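Local coordinates for succinate-semialdehyde dehydrogenase (Synechococcus sp., PDB 4ITA), which probably oxidises succinic semialdehyde to succinate, using NADP+ as the electron acceptor, as an enzyme of the aldehyde dehydrogenase family, at residues Y343-I351 with A364-V372. Residues are numbered along the deposited sequence; the frame is centred on the assembly and turned at random.
Sequences YPPTILTEI and APVAMVFTV
Thr-346 N donates to Pro-365 O (2.9 Å), opening a parallel β ladder of four backbone bonds. Thr-346 O accepts from Ala-367 N at 2.8 Å, Ala-367 O from Leu-348 N in an almost linear bond, and Leu-348 O from Val-369 N. Past this point the chains diverge: Val-369 O accepts from two waters, one bound by Glu-350 N and the other by Ile-351 N. At the other end, an inverse gamma turn centred on Pro-365 bonds Val-366 N to Ala-364 O (2.8 Å), and Arg-256 donates to Val-366 O. Thr-346 OG1 donates to Pro-344 O (2.8 Å), lying above that carbonyl's plane, and bonds Gly-333 N. With OG1 beside its backbone N (chi1 -63°), Thr-346 turns CG2 to Val-366 CG1 at 3.9 Å. A valine here would probably leave Pro-344 O and Gly-333 N without their hydroxyl partner. On the same face Val-366 CG2 meets Tyr-343 CE2 (3.8 Å); farther along, the Ile-351 side chain crosses that of Met-368 at about a right angle, CD1 meeting CG at 3.6 Å. On the other face Ile-347 CG2 touches Val-369 CG2 at 3.7 Å. In this mixed sheet of the aldehyde dehydrogenase catalytic domain, Ile-347 bonds Leu-330 and Leu-331 of antiparallel strand 328-331, Met-368 Lys-268 and Phe-270 of parallel strand 267-273. Helix 309-325 packs against Tyr-343, and Phe-288 of helix 274-289 against Ile-347.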
# COMPACT_ATOMS: atom_id res chain seq x y z
N TYR A 343 -20.71 -2.71 -31.34
CA TYR A 343 -19.90 -3.87 -31.70
C TYR A 343 -20.63 -5.11 -31.18
O TYR A 343 -21.07 -5.14 -30.03
CB TYR A 343 -18.50 -3.77 -31.08
CG TYR A 343 -17.50 -4.66 -31.76
CD1 TYR A 343 -16.75 -4.20 -32.84
CD2 TYR A 343 -17.30 -5.97 -31.36
CE1 TYR A 343 -15.84 -5.00 -33.48
CE2 TYR A 343 -16.39 -6.79 -32.00
CZ TYR A 343 -15.67 -6.30 -33.06
OH TYR A 343 -14.76 -7.12 -33.69
N PRO A 344 -20.79 -6.14 -32.03
CA PRO A 344 -21.63 -7.29 -31.66
C PRO A 344 -20.90 -8.30 -30.78
O PRO A 344 -19.67 -8.36 -30.81
CB PRO A 344 -21.92 -7.93 -33.02
CG PRO A 344 -20.68 -7.67 -33.80
CD PRO A 344 -20.24 -6.28 -33.38
N PRO A 345 -21.65 -9.08 -30.00
CA PRO A 345 -21.07 -10.24 -29.32
C PRO A 345 -20.26 -11.07 -30.31
O PRO A 345 -20.72 -11.37 -31.41
CB PRO A 345 -22.31 -11.01 -28.85
CG PRO A 345 -23.32 -9.93 -28.60
CD PRO A 345 -23.09 -8.93 -29.70
N THR A 346 -19.04 -11.43 -29.91
CA THR A 346 -18.08 -12.04 -30.81
C THR A 346 -17.38 -13.19 -30.10
O THR A 346 -17.10 -13.11 -28.90
CB THR A 346 -17.04 -11.00 -31.26
OG1 THR A 346 -17.69 -9.96 -32.01
CG2 THR A 346 -15.94 -11.62 -32.13
N ILE A 347 -17.10 -14.26 -30.84
CA ILE A 347 -16.34 -15.38 -30.31
C ILE A 347 -15.19 -15.69 -31.25
O ILE A 347 -15.41 -15.88 -32.45
CB ILE A 347 -17.21 -16.63 -30.12
CG1 ILE A 347 -18.36 -16.36 -29.14
CG2 ILE A 347 -16.36 -17.82 -29.66
CD1 ILE A 347 -19.42 -17.46 -29.09
N LEU A 348 -13.98 -15.71 -30.70
CA LEU A 348 -12.76 -16.05 -31.44
C LEU A 348 -12.22 -17.39 -30.95
O LEU A 348 -12.15 -17.65 -29.74
CB LEU A 348 -11.69 -14.98 -31.26
CG LEU A 348 -12.04 -13.53 -31.63
CD1 LEU A 348 -10.88 -12.60 -31.31
CD2 LEU A 348 -12.44 -13.42 -33.10
N THR A 349 -11.83 -18.23 -31.91
CA THR A 349 -11.27 -19.54 -31.61
C THR A 349 -9.98 -19.72 -32.40
O THR A 349 -9.66 -18.93 -33.29
CB THR A 349 -12.24 -20.66 -32.02
OG1 THR A 349 -12.41 -20.65 -33.44
CG2 THR A 349 -13.61 -20.47 -31.35
N GLU A 350 -9.24 -20.77 -32.06
CA GLU A 350 -8.03 -21.16 -32.79
C GLU A 350 -7.06 -20.00 -32.93
O GLU A 350 -6.47 -19.78 -33.99
CB GLU A 350 -8.39 -21.70 -34.18
CG GLU A 350 -9.36 -22.86 -34.18
CD GLU A 350 -9.76 -23.29 -35.58
OE1 GLU A 350 -8.98 -23.03 -36.52
OE2 GLU A 350 -10.85 -23.87 -35.73
N ILE A 351 -6.89 -19.24 -31.85
CA ILE A 351 -5.98 -18.11 -31.87
C ILE A 351 -4.54 -18.62 -31.88
O ILE A 351 -4.17 -19.41 -31.02
CB ILE A 351 -6.23 -17.18 -30.67
CG1 ILE A 351 -7.69 -16.71 -30.67
CG2 ILE A 351 -5.27 -15.99 -30.71
CD1 ILE A 351 -8.16 -16.18 -29.33
N ALA A 364 -14.90 -5.32 -24.35
CA ALA A 364 -15.97 -5.37 -25.34
C ALA A 364 -16.49 -6.80 -25.27
O ALA A 364 -15.83 -7.66 -24.69
CB ALA A 364 -15.41 -5.05 -26.72
N PRO A 365 -17.66 -7.09 -25.87
CA PRO A 365 -18.22 -8.44 -25.67
C PRO A 365 -17.62 -9.48 -26.61
O PRO A 365 -18.32 -10.07 -27.43
CB PRO A 365 -19.71 -8.24 -25.97
CG PRO A 365 -19.72 -7.14 -27.00
CD PRO A 365 -18.59 -6.21 -26.60
N VAL A 366 -16.31 -9.71 -26.46
CA VAL A 366 -15.55 -10.56 -27.37
C VAL A 366 -14.87 -11.65 -26.55
O VAL A 366 -13.97 -11.37 -25.76
CB VAL A 366 -14.49 -9.74 -28.14
CG1 VAL A 366 -13.67 -10.63 -29.09
CG2 VAL A 366 -15.14 -8.60 -28.91
N ALA A 367 -15.30 -12.89 -26.74
CA ALA A 367 -14.76 -14.01 -25.99
C ALA A 367 -13.65 -14.70 -26.76
O ALA A 367 -13.82 -14.99 -27.94
CB ALA A 367 -15.85 -15.01 -25.69
N MET A 368 -12.51 -14.94 -26.11
CA MET A 368 -11.48 -15.84 -26.65
C MET A 368 -11.72 -17.23 -26.08
O MET A 368 -11.96 -17.37 -24.88
CB MET A 368 -10.07 -15.35 -26.29
CG MET A 368 -9.65 -14.02 -26.92
SD MET A 368 -7.90 -13.51 -26.63
CE MET A 368 -8.07 -12.55 -25.11
N VAL A 369 -11.66 -18.26 -26.92
CA VAL A 369 -11.94 -19.62 -26.47
C VAL A 369 -10.73 -20.52 -26.71
O VAL A 369 -10.09 -20.44 -27.76
CB VAL A 369 -13.19 -20.21 -27.16
CG1 VAL A 369 -13.50 -21.61 -26.63
CG2 VAL A 369 -14.38 -19.29 -26.95
N PHE A 370 -10.43 -21.36 -25.72
CA PHE A 370 -9.30 -22.28 -25.76
C PHE A 370 -9.75 -23.66 -25.31
O PHE A 370 -10.69 -23.79 -24.53
CB PHE A 370 -8.22 -21.80 -24.80
CG PHE A 370 -7.81 -20.38 -25.02
CD1 PHE A 370 -6.76 -20.08 -25.86
CD2 PHE A 370 -8.50 -19.34 -24.39
CE1 PHE A 370 -6.39 -18.76 -26.08
CE2 PHE A 370 -8.14 -18.03 -24.61
CZ PHE A 370 -7.08 -17.73 -25.45
N THR A 371 -9.06 -24.69 -25.79
CA THR A 371 -9.30 -26.05 -25.31
C THR A 371 -8.06 -26.58 -24.61
O THR A 371 -6.93 -26.35 -25.06
CB THR A 371 -9.70 -26.99 -26.47
OG1 THR A 371 -10.90 -26.49 -27.09
CG2 THR A 371 -9.97 -28.39 -25.97
N VAL A 372 -8.26 -27.28 -23.49
CA VAL A 372 -7.16 -27.88 -22.74
C VAL A 372 -7.45 -29.34 -22.42
O VAL A 372 -8.60 -29.78 -22.48
CB VAL A 372 -6.84 -27.09 -21.45
CG1 VAL A 372 -6.37 -25.68 -21.79
CG2 VAL A 372 -8.04 -27.03 -20.54
O HOH W 1 -9.98 -22.43 -29.80
O HOH W 2 -7.61 -20.29 -29.21